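Local atomic coordinates of hypothetical protein (PDB entry 4JX2), a protein that is of unknown function but is a putative secreted protein of Legionella pneumophila that combines alpha helices with a small mixed beta sheet. Residues Phe39-Asp44 against Lys53-Gln58; Tyr90-Leu96 against Gly309-Gln315; Asn167-Trp171 against Leu236-Gln241; Pro220-Val226 against Pro416-Tyr422. All coordinates share one frame; numbering follows the deposited sequence.

Contact 1: residues Phe39-Asp44 against Lys53-Gln58; sequences FDFTGD and KINISQ
Asn55 reaches across to Asp44 at about a right angle, its amide plane turned 82° from the carboxylate. Its ND2 donates a nearly straight bond of 2.9 Å to Asp44 OD1, which it meets on the anti side and somewhat out of the carboxylate plane. With chi1 at 67°, CG of Asn55 lies between its own backbone N and carbonyl carbon, which also aims OD1 at the backbone N of Gln58. Gln58 completes the pair, its OE1 accepting from Asn55 N on a lone pair, while its amide NE2 lies 3.4 Å from Asp44 CB. Asparagine suits the place because one amide can cap with its oxygen and reach across with its nitrogen. Beside it, Ser57 OG grips Phe41 O at 2.7 Å and lies over one face of the Phe41 ring, towards the rim. Ile56 N binds Asp40 O at 2.9 Å, its side chain resting against that same carbonyl. Lys53 runs past Phe39 O and bends at chi4 (71°), which swings NZ to Asp40 OD1 for a 2.9 Å salt bridge. The second subunit covers part of this region: its Tyr125 packs edge-to-face with the Phe41 ring. The whole is a helix-loop-helix connection in which the end of helix 32-41 meets the start of helix 56-66, whose N-terminus is capped by the Asn55-Gln58 capping box.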
# COMPACT_ATOMS: atom_id res chain seq x y z
N PHE A 39 1.85 0.66 -30.72
CA PHE A 39 2.77 -0.46 -30.61
C PHE A 39 4.22 -0.12 -30.96
O PHE A 39 5.10 -0.93 -30.67
CB PHE A 39 2.26 -1.63 -31.46
CG PHE A 39 1.05 -2.33 -30.89
CD1 PHE A 39 0.96 -2.61 -29.53
CD2 PHE A 39 0.01 -2.74 -31.71
CE1 PHE A 39 -0.15 -3.26 -29.01
CE2 PHE A 39 -1.08 -3.43 -31.20
CZ PHE A 39 -1.15 -3.68 -29.85
N ASP A 40 4.48 1.08 -31.52
CA ASP A 40 5.83 1.56 -31.83
C ASP A 40 6.62 1.86 -30.55
O ASP A 40 7.84 1.76 -30.56
CB ASP A 40 5.79 2.82 -32.72
CG ASP A 40 5.48 2.59 -34.19
OD1 ASP A 40 5.76 1.48 -34.70
OD2 ASP A 40 4.99 3.52 -34.84
N PHE A 41 5.93 2.21 -29.47
CA PHE A 41 6.60 2.52 -28.22
C PHE A 41 6.33 1.45 -27.13
O PHE A 41 7.28 1.01 -26.47
CB PHE A 41 6.19 3.93 -27.74
CG PHE A 41 6.70 4.33 -26.38
CD1 PHE A 41 8.05 4.60 -26.17
CD2 PHE A 41 5.84 4.39 -25.29
CE1 PHE A 41 8.52 4.95 -24.90
CE2 PHE A 41 6.31 4.74 -24.02
CZ PHE A 41 7.65 5.00 -23.83
N THR A 42 5.08 1.06 -26.92
CA THR A 42 4.79 0.15 -25.83
C THR A 42 3.84 -1.00 -26.26
O THR A 42 3.66 -1.23 -27.44
CB THR A 42 4.26 0.97 -24.62
OG1 THR A 42 4.29 0.17 -23.44
CG2 THR A 42 2.87 1.61 -24.86
N GLY A 43 3.33 -1.73 -25.28
CA GLY A 43 2.40 -2.83 -25.48
C GLY A 43 3.00 -4.20 -25.67
O GLY A 43 2.25 -5.15 -25.87
N ASP A 44 4.34 -4.33 -25.57
CA ASP A 44 5.08 -5.58 -25.79
C ASP A 44 4.71 -6.72 -24.84
O ASP A 44 4.95 -7.88 -25.18
CB ASP A 44 6.60 -5.34 -25.76
CG ASP A 44 7.09 -4.51 -24.60
OD1 ASP A 44 6.93 -3.27 -24.65
OD2 ASP A 44 7.67 -5.09 -23.66
N LYS A 53 7.33 -7.86 -33.76
CA LYS A 53 7.70 -6.47 -33.55
C LYS A 53 8.69 -6.25 -32.43
O LYS A 53 8.58 -6.89 -31.38
CB LYS A 53 6.47 -5.57 -33.28
CG LYS A 53 6.72 -4.18 -33.87
CD LYS A 53 5.89 -3.10 -33.31
CE LYS A 53 6.62 -1.78 -33.47
NZ LYS A 53 6.70 -1.31 -34.87
N ILE A 54 9.61 -5.31 -32.65
CA ILE A 54 10.55 -4.84 -31.65
C ILE A 54 10.26 -3.34 -31.52
O ILE A 54 10.54 -2.57 -32.43
CB ILE A 54 12.04 -5.18 -31.92
CG1 ILE A 54 12.27 -6.70 -31.79
CG2 ILE A 54 12.95 -4.45 -30.92
CD1 ILE A 54 12.33 -7.41 -33.03
N ASN A 55 9.62 -2.95 -30.41
CA ASN A 55 9.24 -1.56 -30.19
C ASN A 55 10.42 -0.76 -29.58
O ASN A 55 11.50 -1.32 -29.33
CB ASN A 55 7.95 -1.46 -29.34
CG ASN A 55 8.03 -1.91 -27.91
OD1 ASN A 55 9.08 -1.92 -27.27
ND2 ASN A 55 6.87 -2.19 -27.36
N ILE A 56 10.20 0.55 -29.36
CA ILE A 56 11.23 1.45 -28.88
C ILE A 56 11.68 1.07 -27.42
O ILE A 56 12.89 1.04 -27.15
CB ILE A 56 10.78 2.92 -29.07
CG1 ILE A 56 10.87 3.28 -30.59
CG2 ILE A 56 11.63 3.89 -28.26
CD1 ILE A 56 10.01 4.42 -31.10
N SER A 57 10.72 0.68 -26.54
CA SER A 57 11.02 0.23 -25.16
C SER A 57 11.97 -0.98 -25.17
O SER A 57 12.96 -0.98 -24.44
CB SER A 57 9.75 -0.11 -24.40
OG SER A 57 8.90 1.02 -24.32
N GLN A 58 11.70 -1.97 -26.04
CA GLN A 58 12.51 -3.18 -26.21
C GLN A 58 13.93 -2.86 -26.72
O GLN A 58 14.89 -3.43 -26.22
CB GLN A 58 11.82 -4.17 -27.15
CG GLN A 58 10.61 -4.82 -26.50
CD GLN A 58 9.81 -5.66 -27.45
OE1 GLN A 58 9.48 -5.24 -28.58
NE2 GLN A 58 9.42 -6.83 -27.00

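Contact 2: residues Tyr90-Leu96 against Gly309-Gln315; sequences YNSDRQL and GAQELTQ. With SO4 (sulfate ion), chain E.
Arg94 reaches over Leu313 and Gln315, its CB 3.5 Å from Leu313 O. CG stays near that oxygen, and CD lies between it and Gln315 OE1. The bend at chi3 (-80°) swings NE toward Gln315, 2.8 Å from its OE1. NH1 donates to Leu313 O at 2.8 Å, nearly in the guanidinium plane, and forms a long salt bridge with Glu312 OE1; NH2, the other end, is nearest Glu312 OE2 at 3.7 Å. A sulfate, probably from the crystallisation liquor, approaches NH1 and is held by Gln315 N; a long, positively charged arginine suits a place with so many oxygens. The backbones meet in a single beta bridge between Gln95 and Glu312, flanked by bonds from Leu313 N to Arg94 O and from Leu96 N to Gln311 O. The bridge follows the type I turn Asn91-Arg94, which links strands 86-90 and 96-101 as a beta hairpin. On the hairpin's first strand, the Tyr90 ring is sandwiched between Leu96 CD1 on one face and Leu313 CD2 on the other, the latter a CH-pi contact 3.8 Å from the centroid. Its hydroxyl gives a bond of 2.7 Å to a lone pair of Ala310 O and accepts one from Gly309 N.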
# COMPACT_ATOMS: atom_id res chain seq x y z
N TYR A 90 16.78 -16.75 -0.88
CA TYR A 90 17.19 -17.57 -2.02
C TYR A 90 18.41 -16.95 -2.71
O TYR A 90 18.47 -15.73 -2.89
CB TYR A 90 16.04 -17.72 -3.04
CG TYR A 90 14.97 -18.70 -2.61
CD1 TYR A 90 15.10 -20.07 -2.84
CD2 TYR A 90 13.80 -18.25 -1.99
CE1 TYR A 90 14.11 -20.97 -2.45
CE2 TYR A 90 12.82 -19.15 -1.56
CZ TYR A 90 12.98 -20.51 -1.80
OH TYR A 90 12.02 -21.41 -1.41
N ASN A 91 19.37 -17.80 -3.09
CA ASN A 91 20.56 -17.31 -3.78
C ASN A 91 20.30 -17.28 -5.31
O ASN A 91 19.20 -17.65 -5.74
CB ASN A 91 21.81 -18.14 -3.40
CG ASN A 91 21.84 -19.62 -3.80
OD1 ASN A 91 21.07 -20.12 -4.64
ND2 ASN A 91 22.80 -20.36 -3.25
N SER A 92 21.31 -16.85 -6.11
CA SER A 92 21.27 -16.76 -7.58
C SER A 92 20.98 -18.10 -8.21
O SER A 92 20.36 -18.16 -9.26
CB SER A 92 22.59 -16.24 -8.13
OG SER A 92 23.05 -15.12 -7.38
N ASP A 93 21.41 -19.18 -7.56
CA ASP A 93 21.22 -20.55 -8.03
C ASP A 93 19.84 -21.12 -7.65
O ASP A 93 19.63 -22.33 -7.78
CB ASP A 93 22.36 -21.44 -7.51
CG ASP A 93 23.75 -21.04 -7.97
OD1 ASP A 93 23.88 -20.50 -9.11
OD2 ASP A 93 24.72 -21.29 -7.23
N ARG A 94 18.90 -20.25 -7.20
CA ARG A 94 17.50 -20.56 -6.83
C ARG A 94 17.40 -21.49 -5.61
O ARG A 94 16.34 -22.06 -5.37
CB ARG A 94 16.73 -21.19 -8.01
CG ARG A 94 16.73 -20.35 -9.27
CD ARG A 94 15.97 -20.99 -10.40
NE ARG A 94 16.76 -22.02 -11.09
CZ ARG A 94 16.51 -23.32 -11.03
NH1 ARG A 94 15.49 -23.78 -10.32
NH2 ARG A 94 17.29 -24.17 -11.68
N GLN A 95 18.50 -21.62 -4.83
CA GLN A 95 18.56 -22.48 -3.64
C GLN A 95 18.18 -21.72 -2.37
O GLN A 95 18.61 -20.58 -2.17
CB GLN A 95 19.96 -23.11 -3.47
CG GLN A 95 20.46 -23.97 -4.64
CD GLN A 95 19.54 -25.12 -5.02
OE1 GLN A 95 19.04 -25.19 -6.16
NE2 GLN A 95 19.30 -26.05 -4.09
N LEU A 96 17.37 -22.38 -1.52
CA LEU A 96 16.91 -21.84 -0.23
C LEU A 96 18.08 -21.78 0.77
O LEU A 96 18.73 -22.79 1.04
CB LEU A 96 15.78 -22.72 0.32
CG LEU A 96 15.10 -22.29 1.61
CD1 LEU A 96 14.31 -20.97 1.45
CD2 LEU A 96 14.17 -23.36 2.07
N GLY A 309 9.24 -21.59 -0.60
CA GLY A 309 9.48 -22.40 0.59
C GLY A 309 10.17 -23.71 0.31
O GLY A 309 10.70 -24.33 1.24
N ALA A 310 10.19 -24.14 -0.97
CA ALA A 310 10.88 -25.36 -1.41
C ALA A 310 12.40 -25.14 -1.36
O ALA A 310 12.86 -23.99 -1.33
CB ALA A 310 10.44 -25.74 -2.82
N GLN A 311 13.19 -26.24 -1.36
CA GLN A 311 14.64 -26.15 -1.33
C GLN A 311 15.13 -25.41 -2.58
O GLN A 311 16.09 -24.62 -2.51
CB GLN A 311 15.28 -27.54 -1.19
CG GLN A 311 16.79 -27.54 -0.85
CD GLN A 311 17.23 -26.51 0.18
OE1 GLN A 311 16.66 -26.39 1.28
NE2 GLN A 311 18.28 -25.75 -0.15
N GLU A 312 14.42 -25.60 -3.70
CA GLU A 312 14.72 -24.95 -4.96
C GLU A 312 13.46 -24.26 -5.51
O GLU A 312 12.41 -24.89 -5.65
CB GLU A 312 15.27 -25.96 -5.98
CG GLU A 312 15.82 -25.32 -7.23
CD GLU A 312 16.14 -26.28 -8.36
OE1 GLU A 312 15.19 -26.87 -8.93
OE2 GLU A 312 17.33 -26.39 -8.72
N LEU A 313 13.60 -22.97 -5.83
CA LEU A 313 12.55 -22.17 -6.47
C LEU A 313 12.56 -22.56 -7.96
O LEU A 313 13.64 -22.78 -8.51
CB LEU A 313 12.91 -20.68 -6.27
CG LEU A 313 11.84 -19.64 -5.86
CD1 LEU A 313 11.02 -20.08 -4.67
CD2 LEU A 313 12.49 -18.32 -5.51
N THR A 314 11.39 -22.71 -8.61
CA THR A 314 11.41 -23.06 -10.05
C THR A 314 11.96 -21.87 -10.82
O THR A 314 11.90 -20.75 -10.32
CB THR A 314 10.02 -23.48 -10.56
OG1 THR A 314 9.13 -22.35 -10.58
CG2 THR A 314 9.41 -24.62 -9.79
N GLN A 315 12.49 -22.08 -12.03
CA GLN A 315 13.03 -20.96 -12.81
C GLN A 315 11.93 -19.91 -13.06
O GLN A 315 12.20 -18.72 -12.91
CB GLN A 315 13.70 -21.44 -14.11
CG GLN A 315 14.65 -20.41 -14.73
CD GLN A 315 15.91 -20.14 -13.92
OE1 GLN A 315 16.77 -21.01 -13.74
NE2 GLN A 315 16.07 -18.91 -13.45
S SO4 E . 12.54 -25.73 -13.06
O1 SO4 E . 13.38 -26.25 -14.14
O2 SO4 E . 11.79 -24.57 -13.56
O3 SO4 E . 11.61 -26.77 -12.60
O4 SO4 E . 13.39 -25.33 -11.95

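Contact 3: residues Asn167-Trp171 against Leu236-Gln241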
# COMPACT_ATOMS: atom_id res chain seq x y z
N ASN A 167 13.07 -21.87 23.67
CA ASN A 167 14.35 -21.38 23.15
C ASN A 167 14.22 -19.88 22.91
O ASN A 167 13.81 -19.45 21.82
CB ASN A 167 14.78 -22.11 21.87
CG ASN A 167 16.18 -21.73 21.44
OD1 ASN A 167 16.38 -20.95 20.50
ND2 ASN A 167 17.17 -22.15 22.22
N ALA A 168 14.50 -19.09 23.97
CA ALA A 168 14.44 -17.61 23.93
C ALA A 168 15.67 -17.04 24.64
O ALA A 168 15.53 -16.41 25.69
CB ALA A 168 13.15 -17.11 24.56
N PRO A 169 16.90 -17.24 24.08
CA PRO A 169 18.12 -16.78 24.79
C PRO A 169 18.16 -15.28 25.11
O PRO A 169 18.69 -14.93 26.16
CB PRO A 169 19.28 -17.19 23.88
CG PRO A 169 18.64 -17.63 22.59
CD PRO A 169 17.24 -18.00 22.85
N ALA A 170 17.54 -14.42 24.29
CA ALA A 170 17.45 -12.96 24.51
C ALA A 170 16.70 -12.57 25.82
O ALA A 170 16.87 -11.45 26.34
CB ALA A 170 16.75 -12.32 23.32
N TRP A 171 15.83 -13.47 26.31
CA TRP A 171 15.03 -13.28 27.53
C TRP A 171 15.76 -13.74 28.78
O TRP A 171 15.43 -13.29 29.87
CB TRP A 171 13.71 -14.06 27.42
CG TRP A 171 12.77 -13.60 26.33
CD1 TRP A 171 12.95 -12.57 25.45
CD2 TRP A 171 11.52 -14.20 26.00
NE1 TRP A 171 11.88 -12.48 24.60
CE2 TRP A 171 10.97 -13.46 24.92
CE3 TRP A 171 10.77 -15.27 26.53
CZ2 TRP A 171 9.73 -13.76 24.37
CZ3 TRP A 171 9.54 -15.57 25.97
CH2 TRP A 171 9.05 -14.84 24.89
N LEU A 236 11.78 -8.53 20.46
CA LEU A 236 13.11 -8.98 20.82
C LEU A 236 13.32 -10.45 20.42
O LEU A 236 14.35 -10.74 19.83
CB LEU A 236 13.34 -8.78 22.34
CG LEU A 236 14.66 -9.30 22.96
CD1 LEU A 236 15.90 -8.69 22.28
CD2 LEU A 236 14.67 -9.06 24.48
N GLN A 237 12.35 -11.34 20.71
CA GLN A 237 12.48 -12.76 20.42
C GLN A 237 12.54 -13.02 18.92
O GLN A 237 13.45 -13.71 18.44
CB GLN A 237 11.36 -13.58 21.08
CG GLN A 237 11.30 -15.08 20.73
CD GLN A 237 12.48 -15.95 21.11
OE1 GLN A 237 13.59 -15.49 21.35
NE2 GLN A 237 12.26 -17.26 21.17
N SER A 238 11.60 -12.43 18.19
CA SER A 238 11.43 -12.55 16.75
C SER A 238 12.69 -12.04 16.01
O SER A 238 13.22 -12.74 15.12
CB SER A 238 10.18 -11.79 16.33
OG SER A 238 10.05 -11.64 14.93
N MSE A 239 13.20 -10.86 16.41
CA MSE A 239 14.38 -10.27 15.79
C MSE A 239 15.67 -11.01 16.17
O MSE A 239 16.54 -11.17 15.31
CB MSE A 239 14.49 -8.79 16.15
CG MSE A 239 13.39 -7.93 15.53
SE MSE A 239 13.57 -6.06 16.02
CE MSE A 239 11.73 -5.48 15.95
N ASP A 240 15.79 -11.48 17.44
CA ASP A 240 16.96 -12.21 17.88
C ASP A 240 17.07 -13.56 17.16
O ASP A 240 18.17 -13.96 16.76
CB ASP A 240 16.95 -12.44 19.41
CG ASP A 240 18.16 -13.19 19.91
OD1 ASP A 240 19.27 -12.67 19.77
OD2 ASP A 240 17.99 -14.34 20.38
N GLN A 241 15.93 -14.28 17.01
CA GLN A 241 15.91 -15.57 16.32
C GLN A 241 16.38 -15.44 14.86
O GLN A 241 17.17 -16.27 14.39
CB GLN A 241 14.54 -16.21 16.41
CG GLN A 241 14.24 -16.83 17.78
CD GLN A 241 15.13 -17.97 18.18
OE1 GLN A 241 15.67 -17.99 19.28
NE2 GLN A 241 15.28 -18.97 17.33
O HOH W 1 16.04 -15.21 21.72
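A loop-on-helix contact fixes the link between helices 162-165 and 175-197 against the long helix 223-247. Gln237 projects from that helix with CG anti to its backbone N (chi1 174°) and a bend at chi2, which carries its amide up to the loop. There NE2 donates to Asn167 O at 2.8 Å, with the acceptor in the amide plane; the same nitrogen also bonds Ser108 O, so carbonyls from two separate loops hold the amide's rotation. Gln237 OE1 faces the other way, toward a modelled water bridging to Asp240 OD2 and Ala170 N, at doubtfully short distances from both oxygens. Gln237 and Asp240 stand one turn apart, and this i, i+3 spacing puts both on the helix face that meets the loop. Leu236 occupies the same face, where Ala170 CB fits against its CG at 3.7 Å; a residue as small as alanine lets the loop come this close. Trp171 crosses Gln237 at about a right angle, CZ2 lying 3.7 Å from Gln237 CB, while Leu236 CD2 meets the indole at its edge, 4.0 Å from Trp171 CD1. Ala168 CB rests over one indole face, and Trp171 NE1 is satisfied by Leu233 O from the preceding turn of the helix.

Contact 4: residues Pro220-Val226 against Pro416-Tyr422; sequences PIPYNNV and PEGISTY
Ile221 is the central bump, filling a hollow formed by Pro416, Ile419 and Tyr422. Its CG1 branch, beside the backbone N at chi1 -58°, rests 4.0 Å from Pro416 CD and carries CD1 on to within 3.9 Å of Ile419 CG2 and close to Thr421 O. The other branch, CG2, turns to the tyrosine and meets CE1 of Tyr422 at 3.7 Å. A beta-branched residue suits this place because its two arms can touch different walls at once. Val226 CG2 comes to the same Tyr422 CE1 at 3.7 Å, so two methyl groups meet this one ring carbon from directions about a right angle apart. The Tyr422 hydroxyl is hydrogen-bonded beyond the contact to Gly410 O. On the other flank, the Pro416 ring abuts the Pro222 ring, CG of Pro416 lying 3.8 Å from Pro222 CD, and Ile419 CD1 packs against Pro220 CB at 3.8 Å. The type II turn from Pro416 to Ile419, with Gly418 where positive phi is needed, brings Pro416 and Ile419 round onto the same patch. No hydrogen bond spans the segments: in this apolar, proline-rich contact the turn of a C-terminal loop packs over the start of helix 223-247.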
# COMPACT_ATOMS: atom_id res chain seq x y z
N PRO A 220 -0.82 -1.44 41.32
CA PRO A 220 -0.37 -0.09 40.93
C PRO A 220 0.35 0.03 39.59
O PRO A 220 0.33 1.13 39.04
CB PRO A 220 0.56 0.32 42.08
CG PRO A 220 0.98 -0.94 42.69
CD PRO A 220 -0.19 -1.85 42.59
N ILE A 221 0.99 -1.04 39.08
CA ILE A 221 1.63 -0.99 37.76
C ILE A 221 0.50 -1.07 36.73
O ILE A 221 -0.24 -2.06 36.71
CB ILE A 221 2.70 -2.10 37.54
CG1 ILE A 221 3.82 -2.03 38.60
CG2 ILE A 221 3.28 -2.00 36.11
CD1 ILE A 221 4.44 -3.41 38.92
N PRO A 222 0.32 -0.04 35.88
CA PRO A 222 -0.76 -0.12 34.87
C PRO A 222 -0.66 -1.36 33.99
O PRO A 222 0.45 -1.82 33.71
CB PRO A 222 -0.53 1.13 34.01
CG PRO A 222 0.22 2.06 34.88
CD PRO A 222 1.08 1.22 35.76
N TYR A 223 -1.81 -1.88 33.49
CA TYR A 223 -1.78 -2.98 32.52
C TYR A 223 -1.16 -2.48 31.21
O TYR A 223 -0.59 -3.28 30.46
CB TYR A 223 -3.16 -3.61 32.27
CG TYR A 223 -3.00 -5.00 31.70
CD1 TYR A 223 -2.71 -6.08 32.54
CD2 TYR A 223 -3.04 -5.23 30.33
CE1 TYR A 223 -2.49 -7.36 32.02
CE2 TYR A 223 -2.81 -6.50 29.79
CZ TYR A 223 -2.53 -7.56 30.65
OH TYR A 223 -2.32 -8.82 30.14
N ASN A 224 -1.23 -1.15 30.96
CA ASN A 224 -0.59 -0.46 29.85
C ASN A 224 0.91 -0.84 29.79
O ASN A 224 1.41 -1.11 28.70
CB ASN A 224 -0.73 1.05 30.03
CG ASN A 224 -2.08 1.69 29.74
OD1 ASN A 224 -2.87 1.27 28.90
ND2 ASN A 224 -2.31 2.83 30.35
N ASN A 225 1.60 -0.91 30.96
CA ASN A 225 3.02 -1.30 31.06
C ASN A 225 3.22 -2.79 30.69
O ASN A 225 4.21 -3.13 30.03
CB ASN A 225 3.55 -1.03 32.45
CG ASN A 225 3.73 0.43 32.82
OD1 ASN A 225 2.88 1.30 32.55
ND2 ASN A 225 4.81 0.70 33.53
N VAL A 226 2.27 -3.66 31.07
CA VAL A 226 2.31 -5.08 30.74
C VAL A 226 2.20 -5.20 29.21
O VAL A 226 2.93 -5.99 28.62
CB VAL A 226 1.24 -5.91 31.50
CG1 VAL A 226 1.09 -7.31 30.93
CG2 VAL A 226 1.56 -5.98 32.97
N PRO A 416 5.96 2.82 37.80
CA PRO A 416 5.50 4.00 38.55
C PRO A 416 6.47 4.37 39.67
O PRO A 416 7.14 3.50 40.21
CB PRO A 416 4.14 3.57 39.12
CG PRO A 416 3.68 2.46 38.26
CD PRO A 416 4.93 1.75 37.82
N GLU A 417 6.57 5.67 39.98
CA GLU A 417 7.43 6.21 41.03
C GLU A 417 7.18 5.44 42.32
O GLU A 417 6.03 5.30 42.75
CB GLU A 417 7.17 7.72 41.21
CG GLU A 417 8.10 8.40 42.22
CD GLU A 417 8.85 9.63 41.74
OE1 GLU A 417 8.35 10.33 40.82
OE2 GLU A 417 9.93 9.92 42.31
N GLY A 418 8.25 4.86 42.86
CA GLY A 418 8.18 4.05 44.07
C GLY A 418 8.26 2.55 43.85
O GLY A 418 8.42 1.80 44.83
N ILE A 419 8.12 2.10 42.58
CA ILE A 419 8.16 0.69 42.14
C ILE A 419 9.40 0.48 41.26
O ILE A 419 9.72 1.34 40.42
CB ILE A 419 6.83 0.31 41.41
CG1 ILE A 419 5.60 0.46 42.34
CG2 ILE A 419 6.89 -1.11 40.82
CD1 ILE A 419 4.33 0.90 41.69
N SER A 420 10.09 -0.66 41.43
CA SER A 420 11.30 -1.00 40.67
C SER A 420 11.09 -2.16 39.66
O SER A 420 11.77 -2.20 38.62
CB SER A 420 12.45 -1.34 41.61
OG SER A 420 12.01 -2.20 42.65
N THR A 421 10.18 -3.10 39.97
CA THR A 421 9.88 -4.25 39.11
C THR A 421 8.48 -4.77 39.43
O THR A 421 7.81 -4.24 40.32
CB THR A 421 10.98 -5.33 39.27
OG1 THR A 421 10.85 -6.32 38.25
CG2 THR A 421 10.97 -5.98 40.65
N TYR A 422 8.04 -5.82 38.74
CA TYR A 422 6.76 -6.48 39.00
C TYR A 422 6.82 -7.29 40.29
O TYR A 422 7.82 -7.98 40.52
CB TYR A 422 6.38 -7.39 37.83
CG TYR A 422 6.07 -6.64 36.56
CD1 TYR A 422 4.79 -6.12 36.34
CD2 TYR A 422 7.05 -6.40 35.61
CE1 TYR A 422 4.50 -5.40 35.18
CE2 TYR A 422 6.77 -5.68 34.45
CZ TYR A 422 5.49 -5.17 34.24
OH TYR A 422 5.21 -4.46 33.11

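In the fold
Contact 1 comes first along the chain and stands well apart, about 32 Å centre to centre from contact 2 and 66 Å from contact 4; it lies where the second subunit packs on the N-terminal helices. Contact 2 then ties the hairpin of strands 86-90 and 96-101 to the loop before helix 315-339. Contact 3 falls between the two segments of contact 2 in sequence, their centres about 27 Å apart. Contacts 3 and 4 both use helix 223-247, their centres 24 Å apart, and their segments alternate along the chain, as do those of contacts 2 and 4. Joining distant segments makes sheet edge, helical body and C-terminal loop one fold, whereas contact 1 lies in an outlying arm.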